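Local coordinates for protein dihydrodipicolinate synthase (Bacillus anthracis, PDB 1XKY) that probably catalyses the condensation of pyruvate with aspartate semialdehyde that opens the lysine branch of amino-acid biosynthesis in this bacterium, at residues E124-H129 / S150-S155; I171-G176 / T182-K187; T202-A207 / K242-L247. One frame throughout, in Å; residues are numbered along the deposited sequence.

In the fold
From the N terminus the chain builds an eight-stranded parallel barrel, and the three contacts follow one another along it without nesting or crossing. Contact 1 closes a loop of 20 residues through strand 141-145, bringing helix 123-135 against the segment that leads into helix 156-163. Contact 2 is short-range: strand 168-173 packs against the helix that follows it, 178-187, with five residues between the segments, and its centre is about 14 Å from that of contact 1. Contact 3 spans 34 residues and reaches beyond strand 212-215, joining helix 202-207 to helix 237-253. Its centre lies about 17 Å from that of contact 2, and both contacts touch the third subunit of the tetramer.

Contact 1. Residues E124-H129 / S150-S155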
ATOM      1  N   GLU A 124      19.785   9.492  -6.483  1.00 16.82           N
ATOM      2  CA  GLU A 124      21.034   9.959  -7.089  1.00 16.84           C
ATOM      3  C   GLU A 124      21.348   9.176  -8.370  1.00 16.78           C
ATOM      4  O   GLU A 124      21.883   9.744  -9.315  1.00 16.35           O
ATOM      5  CB  GLU A 124      22.187   9.889  -6.083  1.00 17.12           C
ATOM      6  CG  GLU A 124      23.564  10.338  -6.597  1.00 17.68           C
ATOM      7  CD  GLU A 124      23.651  11.803  -6.977  1.00 17.40           C
ATOM      8  OE1 GLU A 124      22.764  12.597  -6.603  1.00 18.57           O
ATOM      9  OE2 GLU A 124      24.629  12.169  -7.654  1.00 19.29           O
ATOM     10  N   GLY A 125      21.007   7.886  -8.402  1.00 16.88           N
ATOM     11  CA  GLY A 125      21.140   7.082  -9.628  1.00 16.76           C
ATOM     12  C   GLY A 125      20.334   7.684 -10.767  1.00 16.72           C
ATOM     13  O   GLY A 125      20.847   7.891 -11.878  1.00 16.57           O
ATOM     14  N   MET A 126      19.079   8.007 -10.471  1.00 16.32           N
ATOM     15  CA  MET A 126      18.195   8.608 -11.450  1.00 16.71           C
ATOM     16  C   MET A 126      18.675   9.992 -11.858  1.00 16.66           C
ATOM     17  O   MET A 126      18.617  10.346 -13.028  1.00 16.50           O
ATOM     18  CB  MET A 126      16.761   8.673 -10.925  1.00 16.54           C
ATOM     19  CG  MET A 126      16.085   7.323 -10.945  1.00 16.58           C
ATOM     20  SD  MET A 126      14.323   7.441 -10.642  1.00 18.81           S
ATOM     21  CE  MET A 126      14.284   7.489  -8.853  1.00 18.96           C
ATOM     22  N   TYR A 127      19.168  10.760 -10.894  1.00 16.97           N
ATOM     23  CA  TYR A 127      19.751  12.054 -11.205  1.00 17.28           C
ATOM     24  C   TYR A 127      20.888  11.921 -12.237  1.00 16.99           C
ATOM     25  O   TYR A 127      20.900  12.626 -13.253  1.00 17.07           O
ATOM     26  CB  TYR A 127      20.236  12.764  -9.932  1.00 17.52           C
ATOM     27  CG  TYR A 127      20.903  14.056 -10.272  1.00 17.96           C
ATOM     28  CD1 TYR A 127      20.149  15.202 -10.500  1.00 18.39           C
ATOM     29  CD2 TYR A 127      22.282  14.123 -10.448  1.00 19.29           C
ATOM     30  CE1 TYR A 127      20.764  16.397 -10.869  1.00 19.34           C
ATOM     31  CE2 TYR A 127      22.899  15.299 -10.807  1.00 18.50           C
ATOM     32  CZ  TYR A 127      22.136  16.435 -11.009  1.00 19.49           C
ATOM     33  OH  TYR A 127      22.747  17.612 -11.368  1.00 18.34           O
ATOM     34  N   GLN A 128      21.829  11.013 -11.987  1.00 16.53           N
ATOM     35  CA  GLN A 128      22.938  10.800 -12.918  1.00 16.54           C
ATOM     36  C   GLN A 128      22.469  10.244 -14.265  1.00 15.93           C
ATOM     37  O   GLN A 128      23.013  10.584 -15.316  1.00 15.73           O
ATOM     38  CB  GLN A 128      23.990   9.878 -12.301  1.00 16.78           C
ATOM     39  CG  GLN A 128      24.678  10.447 -11.062  1.00 17.75           C
ATOM     40  CD  GLN A 128      25.450  11.750 -11.303  1.00 19.03           C
ATOM     41  OE1 GLN A 128      25.599  12.563 -10.380  1.00 21.74           O
ATOM     42  NE2 GLN A 128      25.939  11.956 -12.526  1.00 16.02           N
ATOM     43  N   HIS A 129      21.439   9.407 -14.224  1.00 15.53           N
ATOM     44  CA  HIS A 129      20.856   8.810 -15.427  1.00 14.92           C
ATOM     45  C   HIS A 129      20.296   9.897 -16.344  1.00 14.72           C
ATOM     46  O   HIS A 129      20.688   9.996 -17.505  1.00 14.67           O
ATOM     47  CB  HIS A 129      19.784   7.796 -14.991  1.00 14.83           C
ATOM     48  CG  HIS A 129      18.875   7.316 -16.081  1.00 14.91           C
ATOM     49  ND1 HIS A 129      19.194   6.256 -16.907  1.00 15.98           N
ATOM     50  CD2 HIS A 129      17.621   7.699 -16.424  1.00 14.78           C
ATOM     51  CE1 HIS A 129      18.181   6.026 -17.728  1.00 16.44           C
ATOM     52  NE2 HIS A 129      17.217   6.890 -17.459  1.00 14.99           N
ATOM     53  N   SER A 150       7.023   1.922 -12.714  1.00 17.08           N
ATOM     54  CA  SER A 150       8.443   1.809 -12.425  1.00 17.19           C
ATOM     55  C   SER A 150       8.752   1.571 -10.952  1.00 17.56           C
ATOM     56  O   SER A 150       9.910   1.337 -10.622  1.00 17.72           O
ATOM     57  CB  SER A 150       9.185   3.052 -12.911  1.00 17.02           C
ATOM     58  OG  SER A 150       9.183   3.105 -14.325  1.00 16.63           O
ATOM     59  N   ILE A 151       7.726   1.653 -10.093  1.00 17.75           N
ATOM     60  CA  ILE A 151       7.839   1.463  -8.634  1.00 18.37           C
ATOM     61  C   ILE A 151       8.442   2.682  -7.927  1.00 18.07           C
ATOM     62  O   ILE A 151       7.816   3.275  -7.045  1.00 17.66           O
ATOM     63  CB  ILE A 151       8.619   0.162  -8.269  1.00 19.02           C
ATOM     64  CG1 ILE A 151       7.980  -1.027  -9.020  1.00 20.22           C
ATOM     65  CG2 ILE A 151       8.710  -0.012  -6.740  1.00 20.24           C
ATOM     66  CD1 ILE A 151       7.654  -2.208  -8.216  1.00 21.85           C
ATOM     67  N   VAL A 152       9.657   3.046  -8.322  1.00 17.78           N
ATOM     68  CA  VAL A 152      10.326   4.215  -7.763  1.00 18.12           C
ATOM     69  C   VAL A 152       9.609   5.502  -8.161  1.00 18.46           C
ATOM     70  O   VAL A 152       8.938   5.556  -9.191  1.00 18.68           O
ATOM     71  CB  VAL A 152      11.795   4.295  -8.218  1.00 18.17           C
ATOM     72  CG1 VAL A 152      12.582   3.107  -7.689  1.00 17.64           C
ATOM     73  CG2 VAL A 152      11.880   4.367  -9.735  1.00 18.85           C
ATOM     74  N   GLN A 153       9.759   6.534  -7.338  1.00 20.00           N
ATOM     75  CA  GLN A 153       9.385   7.888  -7.731  1.00 20.00           C
ATOM     76  C   GLN A 153      10.616   8.769  -7.914  1.00 20.00           C
ATOM     77  O   GLN A 153      11.613   8.614  -7.208  1.00 18.56           O
ATOM     78  CB  GLN A 153       8.446   8.507  -6.694  1.00 20.00           C
ATOM     79  CG  GLN A 153       8.766   8.124  -5.259  1.00 20.00           C
ATOM     80  CD  GLN A 153       9.710   9.105  -4.592  1.00 20.00           C
ATOM     81  OE1 GLN A 153       9.432  10.303  -4.539  1.00 20.00           O
ATOM     82  NE2 GLN A 153      10.827   8.600  -4.080  1.00 20.00           N
ATOM     83  N   ILE A 154      10.541   9.692  -8.868  1.00 17.98           N
ATOM     84  CA  ILE A 154      11.395  10.874  -8.858  1.00 17.47           C
ATOM     85  C   ILE A 154      10.934  11.879  -7.809  1.00 17.16           C
ATOM     86  O   ILE A 154       9.939  12.579  -8.000  1.00 16.58           O
ATOM     87  CB  ILE A 154      11.418  11.533 -10.249  1.00 17.19           C
ATOM     88  CG1 ILE A 154      11.335  10.469 -11.346  1.00 18.28           C
ATOM     89  CG2 ILE A 154      12.670  12.380 -10.416  1.00 17.15           C
ATOM     90  CD1 ILE A 154      11.484  11.022 -12.746  1.00 18.59           C
ATOM     91  N   SER A 155      11.663  11.946  -6.699  1.00 17.16           N
ATOM     92  CA  SER A 155      11.320  12.853  -5.611  1.00 17.33           C
ATOM     93  C   SER A 155      11.244  14.296  -6.098  1.00 17.29           C
ATOM     94  O   SER A 155      11.843  14.651  -7.113  1.00 16.95           O
ATOM     95  CB  SER A 155      12.339  12.735  -4.474  1.00 17.25           C
ATOM     96  OG  SER A 155      13.525  13.450  -4.777  1.00 17.14           O
TER
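M126 reaches out of helix 123-135 of the TIM barrel and lays its thioether against V152, Q153 and I154, in the irregular segment that joins helix 147-150 to helix 156-163. Its CB already points at that segment, whose nearest CA, that of I154, is 7.6 Å from the CA of M126. CG lies beside the backbone N and anti to the carbonyl carbon (chi1 -75°), and with chi2 extended it carries the sulfur outward from the helix. SD then meets two aliphatic branches: V152 CG2 at 4.0 Å and I154 CG1 at 4.3 Å from M126 SD. A bend at chi3 (-84°) turns the methyl, so that M126 CE comes to 3.3 Å from the carbonyl oxygen Q153 O; this is a van der Waals approach, not a hydrogen bond. That same oxygen accepts a hydrogen bond from Q123 NE2, just ahead of the segment 124-129. The side chains of M126 and V152 meet tip to tip, V152 CG2 being the branch that touches both the sulfur and the methyl.

No hydrogen bond links the two segments directly, and the 140 Å² buried between them comes chiefly from M126. Polar links run alongside: Q123 OE1 accepts from S155 N, at the N-cap position of helix 156-163, while I154 N donates to N145 OD1. The methyl is shared by the carbonyl and the valine, M126 CE lying 4.0 Å from V152 CG2.

Contact 2. Residues I171-G176 / T182-K187; sequences IKDAGG and TEIIEK. With K (potassium ion), chain E.
I184 packs against D173 and I171 inside one beta-alpha-beta unit of the TIM barrel, made of strand 168-173, helix 178-187 and strand 193-196. The two segments are close in sequence and bury 101 Å² between them, all three touching residues being buried.

The apolar part is a pair of branched chains. I171 CG2 faces I184 CG2 at 4.4 Å, a loose contact, and the CB atoms of both residues point across the gap. V159 of helix 156-163, V194 of strand 193-196 and F192 touch both isoleucines, which places the pair in the layer between barrel and helices.

The second kind joins a methyl to a carboxylate. I184 CG1 stands anti to the carbonyl carbon (chi1 -66°), and the chain continues extended until CD1 lies 3.8 Å from D173 OD2. The two side chains cross obliquely, and the pair is a van der Waals contact.

Hydrogen bonding fixes the other carboxylate oxygen. G175 N donates to D173 OD1 over 2.9 Å at an N-H...O angle of 153°, nearly along the C-O axis, and the acceptor two residues back makes this an Asx turn at the end of the strand. N145 ND2 also donates to OD1, so two donors hold this oxygen and restrain the rotation of the carboxylate.

Metal coordination occupies the far end of the helix. I185, next to I184, gives its carbonyl oxygen to a potassium ion, to which T188 O, A189 O and F192 O also bind. Three waters also bind the ion, the most distant of them, water 2, lying 3.1 Å from the potassium ion, whereas I185 O is 2.8 Å from it.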
ATOM      1  N   ILE A 171       7.981  17.926 -16.872  1.00 15.35           N
ATOM      2  CA  ILE A 171       7.756  16.594 -16.324  1.00 15.76           C
ATOM      3  C   ILE A 171       6.306  16.168 -16.564  1.00 15.89           C
ATOM      4  O   ILE A 171       5.374  16.970 -16.415  1.00 16.08           O
ATOM      5  CB  ILE A 171       8.137  16.504 -14.815  1.00 16.16           C
ATOM      6  CG1 ILE A 171       7.930  15.078 -14.273  1.00 16.13           C
ATOM      7  CG2 ILE A 171       7.366  17.532 -13.991  1.00 16.16           C
ATOM      8  CD1 ILE A 171       8.669  14.812 -12.985  1.00 16.35           C
ATOM      9  N   LYS A 172       6.140  14.927 -17.008  1.00 15.96           N
ATOM     10  CA  LYS A 172       4.844  14.252 -17.000  1.00 15.99           C
ATOM     11  C   LYS A 172       4.757  13.540 -15.657  1.00 15.88           C
ATOM     12  O   LYS A 172       5.500  12.594 -15.411  1.00 15.73           O
ATOM     13  CB  LYS A 172       4.744  13.239 -18.156  1.00 16.36           C
ATOM     14  CG  LYS A 172       3.480  12.380 -18.138  1.00 16.02           C
ATOM     15  CD  LYS A 172       3.479  11.323 -19.226  1.00 16.69           C
ATOM     16  CE  LYS A 172       2.207  10.462 -19.157  1.00 17.49           C
ATOM     17  NZ  LYS A 172       2.158   9.442 -20.248  1.00 18.28           N
ATOM     18  N   ASP A 173       3.871  14.002 -14.782  1.00 15.41           N
ATOM     19  CA  ASP A 173       3.781  13.430 -13.435  1.00 16.13           C
ATOM     20  C   ASP A 173       2.570  12.513 -13.289  1.00 15.78           C
ATOM     21  O   ASP A 173       1.455  12.975 -13.026  1.00 15.68           O
ATOM     22  CB  ASP A 173       3.749  14.541 -12.369  1.00 15.93           C
ATOM     23  CG  ASP A 173       4.003  14.005 -10.959  1.00 16.96           C
ATOM     24  OD1 ASP A 173       3.845  12.782 -10.737  1.00 18.89           O
ATOM     25  OD2 ASP A 173       4.354  14.809 -10.068  1.00 17.67           O
ATOM     26  N   ALA A 174       2.804  11.211 -13.449  1.00 16.03           N
ATOM     27  CA  ALA A 174       1.767  10.199 -13.227  1.00 16.31           C
ATOM     28  C   ALA A 174       1.824   9.585 -11.814  1.00 16.54           C
ATOM     29  O   ALA A 174       1.360   8.460 -11.588  1.00 16.40           O
ATOM     30  CB  ALA A 174       1.853   9.118 -14.288  1.00 16.41           C
ATOM     31  N   GLY A 175       2.369  10.329 -10.858  1.00 16.72           N
ATOM     32  CA  GLY A 175       2.406   9.885  -9.463  1.00 16.88           C
ATOM     33  C   GLY A 175       1.044   9.872  -8.784  1.00 17.10           C
ATOM     34  O   GLY A 175       0.890   9.277  -7.717  1.00 17.15           O
ATOM     35  N   GLY A 176       0.068  10.551  -9.384  1.00 17.18           N
ATOM     36  CA  GLY A 176      -1.297  10.583  -8.874  1.00 17.60           C
ATOM     37  C   GLY A 176      -1.496  11.523  -7.700  1.00 17.88           C
ATOM     38  O   GLY A 176      -2.526  11.480  -7.041  1.00 18.01           O
ATOM     39  N   THR A 182       2.203  20.242  -6.785  1.00 17.61           N
ATOM     40  CA  THR A 182       2.191  21.599  -6.220  1.00 17.65           C
ATOM     41  C   THR A 182       3.596  22.049  -5.853  1.00 18.30           C
ATOM     42  O   THR A 182       3.997  23.162  -6.165  1.00 18.26           O
ATOM     43  CB  THR A 182       1.301  21.701  -4.941  1.00 17.52           C
ATOM     44  OG1 THR A 182      -0.081  21.543  -5.285  1.00 16.59           O
ATOM     45  CG2 THR A 182       1.493  23.035  -4.248  1.00 16.73           C
ATOM     46  N   GLU A 183       4.331  21.170  -5.180  1.00 19.17           N
ATOM     47  CA  GLU A 183       5.663  21.493  -4.690  1.00 19.76           C
ATOM     48  C   GLU A 183       6.677  21.658  -5.825  1.00 19.32           C
ATOM     49  O   GLU A 183       7.530  22.552  -5.787  1.00 18.98           O
ATOM     50  CB  GLU A 183       6.124  20.410  -3.715  1.00 20.47           C
ATOM     51  CG  GLU A 183       7.291  20.825  -2.840  1.00 23.56           C
ATOM     52  CD  GLU A 183       7.712  19.723  -1.886  1.00 26.54           C
ATOM     53  OE1 GLU A 183       6.863  18.866  -1.567  1.00 29.39           O
ATOM     54  OE2 GLU A 183       8.890  19.717  -1.462  1.00 28.44           O
ATOM     55  N   ILE A 184       6.593  20.781  -6.824  1.00 19.02           N
ATOM     56  CA  ILE A 184       7.451  20.870  -8.006  1.00 18.63           C
ATOM     57  C   ILE A 184       7.193  22.187  -8.728  1.00 18.61           C
ATOM     58  O   ILE A 184       8.131  22.888  -9.098  1.00 18.43           O
ATOM     59  CB  ILE A 184       7.218  19.686  -8.989  1.00 18.72           C
ATOM     60  CG1 ILE A 184       7.658  18.359  -8.344  1.00 17.97           C
ATOM     61  CG2 ILE A 184       7.983  19.925 -10.308  1.00 18.18           C
ATOM     62  CD1 ILE A 184       7.184  17.126  -9.089  1.00 17.03           C
ATOM     63  N   ILE A 185       5.915  22.502  -8.929  1.00 19.14           N
ATOM     64  CA  ILE A 185       5.510  23.743  -9.579  1.00 19.67           C
ATOM     65  C   ILE A 185       6.107  24.936  -8.827  1.00 20.15           C
ATOM     66  O   ILE A 185       6.701  25.821  -9.431  1.00 20.00           O
ATOM     67  CB  ILE A 185       3.959  23.882  -9.685  1.00 19.49           C
ATOM     68  CG1 ILE A 185       3.394  22.847 -10.672  1.00 19.61           C
ATOM     69  CG2 ILE A 185       3.560  25.305 -10.128  1.00 19.45           C
ATOM     70  CD1 ILE A 185       1.920  22.510 -10.467  1.00 19.51           C
ATOM     71  N   GLU A 186       5.966  24.931  -7.509  1.00 21.30           N
ATOM     72  CA  GLU A 186       6.435  26.031  -6.666  1.00 22.07           C
ATOM     73  C   GLU A 186       7.954  26.196  -6.721  1.00 22.22           C
ATOM     74  O   GLU A 186       8.467  27.306  -6.880  1.00 22.27           O
ATOM     75  CB  GLU A 186       5.996  25.767  -5.228  1.00 22.67           C
ATOM     76  CG  GLU A 186       6.324  26.863  -4.219  1.00 25.16           C
ATOM     77  CD  GLU A 186       5.732  26.564  -2.848  1.00 28.97           C
ATOM     78  OE1 GLU A 186       5.772  27.455  -1.968  1.00 32.45           O
ATOM     79  OE2 GLU A 186       5.215  25.432  -2.651  1.00 32.25           O
ATOM     80  N   LYS A 187       8.667  25.080  -6.615  1.00 22.32           N
ATOM     81  CA  LYS A 187      10.116  25.103  -6.411  1.00 22.54           C
ATOM     82  C   LYS A 187      10.953  25.194  -7.685  1.00 22.14           C
ATOM     83  O   LYS A 187      12.160  25.446  -7.608  1.00 21.83           O
ATOM     84  CB  LYS A 187      10.543  23.882  -5.596  1.00 23.07           C
ATOM     85  CG  LYS A 187      10.086  23.944  -4.146  1.00 24.33           C
ATOM     86  CD  LYS A 187      10.467  22.693  -3.383  1.00 26.90           C
ATOM     87  CE  LYS A 187      10.303  22.894  -1.884  1.00 28.32           C
ATOM     88  NZ  LYS A 187      11.497  23.616  -1.337  1.00 31.12           N
TER
HETATM   89  K     K E1806       7.492  26.151 -12.129  1.00 21.04           K
HETATM   90  O   HOH W   1       5.885  24.100 -13.116  1.00 21.72           O
HETATM   91  O   HOH W   2       5.297  27.579 -13.857  1.00 43.98           O
HETATM   92  O   HOH W   3       6.752  28.654 -11.557  1.00 27.26           O

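Contact 3. Residues T202-A207 / K242-L247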
ATOM      1  N   THR A 202      -6.437  15.986 -14.702  1.00 15.84           N
ATOM      2  CA  THR A 202      -6.155  17.190 -15.504  1.00 15.86           C
ATOM      3  C   THR A 202      -6.620  18.470 -14.794  1.00 16.46           C
ATOM      4  O   THR A 202      -5.829  19.398 -14.566  1.00 15.29           O
ATOM      5  CB  THR A 202      -6.821  17.117 -16.891  1.00 16.02           C
ATOM      6  OG1 THR A 202      -6.362  15.952 -17.594  1.00 15.50           O
ATOM      7  CG2 THR A 202      -6.511  18.370 -17.707  1.00 15.65           C
ATOM      8  N   LEU A 203      -7.900  18.500 -14.431  1.00 16.87           N
ATOM      9  CA  LEU A 203      -8.505  19.697 -13.840  1.00 17.94           C
ATOM     10  C   LEU A 203      -7.905  20.081 -12.471  1.00 17.92           C
ATOM     11  O   LEU A 203      -7.432  21.201 -12.308  1.00 17.73           O
ATOM     12  CB  LEU A 203     -10.040  19.572 -13.782  1.00 18.44           C
ATOM     13  CG  LEU A 203     -10.793  20.784 -14.334  1.00 21.58           C
ATOM     14  CD1 LEU A 203     -10.310  21.143 -15.753  1.00 23.16           C
ATOM     15  CD2 LEU A 203     -12.302  20.552 -14.326  1.00 23.26           C
ATOM     16  N   PRO A 204      -7.904  19.154 -11.493  1.00 17.91           N
ATOM     17  CA  PRO A 204      -7.263  19.487 -10.217  1.00 17.78           C
ATOM     18  C   PRO A 204      -5.758  19.785 -10.316  1.00 17.43           C
ATOM     19  O   PRO A 204      -5.252  20.602  -9.553  1.00 17.36           O
ATOM     20  CB  PRO A 204      -7.536  18.251  -9.343  1.00 17.92           C
ATOM     21  CG  PRO A 204      -7.841  17.150 -10.294  1.00 17.80           C
ATOM     22  CD  PRO A 204      -8.502  17.805 -11.474  1.00 17.78           C
ATOM     23  N   ALA A 205      -5.053  19.142 -11.245  1.00 17.24           N
ATOM     24  CA  ALA A 205      -3.638  19.449 -11.472  1.00 17.07           C
ATOM     25  C   ALA A 205      -3.451  20.872 -12.030  1.00 17.03           C
ATOM     26  O   ALA A 205      -2.592  21.622 -11.577  1.00 16.64           O
ATOM     27  CB  ALA A 205      -3.012  18.429 -12.406  1.00 17.02           C
ATOM     28  N   MET A 206      -4.262  21.232 -13.015  1.00 16.68           N
ATOM     29  CA  MET A 206      -4.237  22.585 -13.554  1.00 17.00           C
ATOM     30  C   MET A 206      -4.646  23.628 -12.497  1.00 17.01           C
ATOM     31  O   MET A 206      -4.075  24.715 -12.451  1.00 16.76           O
ATOM     32  CB  MET A 206      -5.097  22.673 -14.818  1.00 16.70           C
ATOM     33  CG  MET A 206      -4.461  21.918 -15.987  1.00 17.55           C
ATOM     34  SD  MET A 206      -5.354  22.074 -17.532  1.00 18.16           S
ATOM     35  CE  MET A 206      -4.850  23.716 -18.026  1.00 19.22           C
ATOM     36  N   ALA A 207      -5.578  23.272 -11.614  1.00 17.31           N
ATOM     37  CA  ALA A 207      -5.981  24.173 -10.531  1.00 17.48           C
ATOM     38  C   ALA A 207      -4.815  24.590  -9.639  1.00 17.74           C
ATOM     39  O   ALA A 207      -4.781  25.727  -9.179  1.00 18.21           O
ATOM     40  CB  ALA A 207      -7.092  23.560  -9.696  1.00 17.53           C
ATOM     41  N   LYS A 242     -18.667  19.438 -15.370  1.00 19.25           N
ATOM     42  CA  LYS A 242     -19.498  18.507 -16.132  1.00 19.65           C
ATOM     43  C   LYS A 242     -18.653  17.655 -17.091  1.00 19.17           C
ATOM     44  O   LYS A 242     -18.840  16.435 -17.182  1.00 19.01           O
ATOM     45  CB  LYS A 242     -20.574  19.271 -16.906  1.00 20.11           C
ATOM     46  CG  LYS A 242     -21.606  18.402 -17.601  1.00 22.92           C
ATOM     47  CD  LYS A 242     -22.440  19.232 -18.568  1.00 26.75           C
ATOM     48  CE  LYS A 242     -23.520  18.398 -19.238  1.00 27.55           C
ATOM     49  NZ  LYS A 242     -24.666  18.162 -18.321  1.00 30.22           N
ATOM     50  N   LEU A 243     -17.720  18.297 -17.789  1.00 18.03           N
ATOM     51  CA  LEU A 243     -16.841  17.598 -18.739  1.00 17.68           C
ATOM     52  C   LEU A 243     -15.763  16.783 -18.018  1.00 16.95           C
ATOM     53  O   LEU A 243     -15.361  15.716 -18.495  1.00 17.16           O
ATOM     54  CB  LEU A 243     -16.220  18.593 -19.727  1.00 17.53           C
ATOM     55  CG  LEU A 243     -17.208  19.125 -20.780  1.00 18.33           C
ATOM     56  CD1 LEU A 243     -16.703  20.388 -21.424  1.00 17.72           C
ATOM     57  CD2 LEU A 243     -17.484  18.055 -21.834  1.00 19.14           C
ATOM     58  N   HIS A 244     -15.307  17.284 -16.872  1.00 16.33           N
ATOM     59  CA  HIS A 244     -14.403  16.545 -15.991  1.00 16.33           C
ATOM     60  C   HIS A 244     -14.998  15.196 -15.594  1.00 15.81           C
ATOM     61  O   HIS A 244     -14.302  14.196 -15.570  1.00 15.43           O
ATOM     62  CB  HIS A 244     -14.081  17.385 -14.742  1.00 16.41           C
ATOM     63  CG  HIS A 244     -13.405  16.628 -13.644  1.00 16.84           C
ATOM     64  ND1 HIS A 244     -12.080  16.244 -13.699  1.00 16.53           N
ATOM     65  CD2 HIS A 244     -13.872  16.198 -12.447  1.00 16.93           C
ATOM     66  CE1 HIS A 244     -11.763  15.608 -12.585  1.00 17.41           C
ATOM     67  NE2 HIS A 244     -12.835  15.561 -11.812  1.00 17.24           N
ATOM     68  N   GLN A 245     -16.288  15.187 -15.285  1.00 15.99           N
ATOM     69  CA  GLN A 245     -16.986  13.955 -14.929  1.00 16.29           C
ATOM     70  C   GLN A 245     -16.962  12.926 -16.066  1.00 16.20           C
ATOM     71  O   GLN A 245     -16.723  11.737 -15.833  1.00 15.93           O
ATOM     72  CB  GLN A 245     -18.413  14.278 -14.472  1.00 16.29           C
ATOM     73  CG  GLN A 245     -18.420  14.839 -13.056  1.00 17.07           C
ATOM     74  CD  GLN A 245     -19.689  15.577 -12.682  1.00 19.08           C
ATOM     75  OE1 GLN A 245     -19.733  16.268 -11.655  1.00 20.21           O
ATOM     76  NE2 GLN A 245     -20.722  15.443 -13.500  1.00 18.47           N
ATOM     77  N   LEU A 246     -17.182  13.401 -17.286  1.00 16.28           N
ATOM     78  CA  LEU A 246     -17.083  12.575 -18.487  1.00 16.16           C
ATOM     79  C   LEU A 246     -15.663  12.035 -18.667  1.00 15.98           C
ATOM     80  O   LEU A 246     -15.479  10.851 -18.915  1.00 16.20           O
ATOM     81  CB  LEU A 246     -17.484  13.393 -19.721  1.00 16.30           C
ATOM     82  CG  LEU A 246     -17.419  12.685 -21.084  1.00 16.38           C
ATOM     83  CD1 LEU A 246     -18.394  11.533 -21.125  1.00 16.17           C
ATOM     84  CD2 LEU A 246     -17.703  13.669 -22.211  1.00 17.56           C
ATOM     85  N   LEU A 247     -14.672  12.912 -18.542  1.00 15.91           N
ATOM     86  CA  LEU A 247     -13.270  12.539 -18.715  1.00 16.20           C
ATOM     87  C   LEU A 247     -12.881  11.395 -17.772  1.00 16.61           C
ATOM     88  O   LEU A 247     -12.296  10.397 -18.204  1.00 16.52           O
ATOM     89  CB  LEU A 247     -12.369  13.761 -18.500  1.00 16.20           C
ATOM     90  CG  LEU A 247     -10.845  13.583 -18.586  1.00 14.82           C
ATOM     91  CD1 LEU A 247     -10.430  12.903 -19.877  1.00 13.57           C
ATOM     92  CD2 LEU A 247     -10.186  14.942 -18.459  1.00 14.23           C
TER
HETATM   93  O   HOH W   4      -9.739  16.287 -15.030  1.00 19.69           O
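L203 and P204 of helix 202-207 meet H244 of helix 237-253 in a buried helix-to-helix contact that covers 162 Å² and includes one water bridge. The short axes come no nearer than 11.1 Å and run at 127° to each other, a separation spanned by side chains and water. H244 supplies most of its segment's share: its CG stands anti to the backbone N (chi1 168°), carrying the imidazole toward helix 202-207. L203 CD2 rests 3.7 Å from H244 CB, while P204 CD approaches H244 CE1 at 4.1 Å, the proline crossing the histidine at about a right angle.

In the TIM barrel, helix 202-207 follows strand 193-196, whereas helix 237-253 comes after the last barrel strand, so the contact joins the barrel to its C-terminal helices. Both ring nitrogens are engaged. Water 4, in the ring plane at its edge, is 2.7 Å from H244 ND1 and accepts from L203 N at 2.9 Å; H244 NE2 is hydrogen-bonded to T182 OG1 of the third subunit. About one turn further along helix 237-253, L247 crosses T202 at about a right angle, and T202 OG1, hydrogen-bonded to D199 O, lies 4.0 Å from L247 CD2.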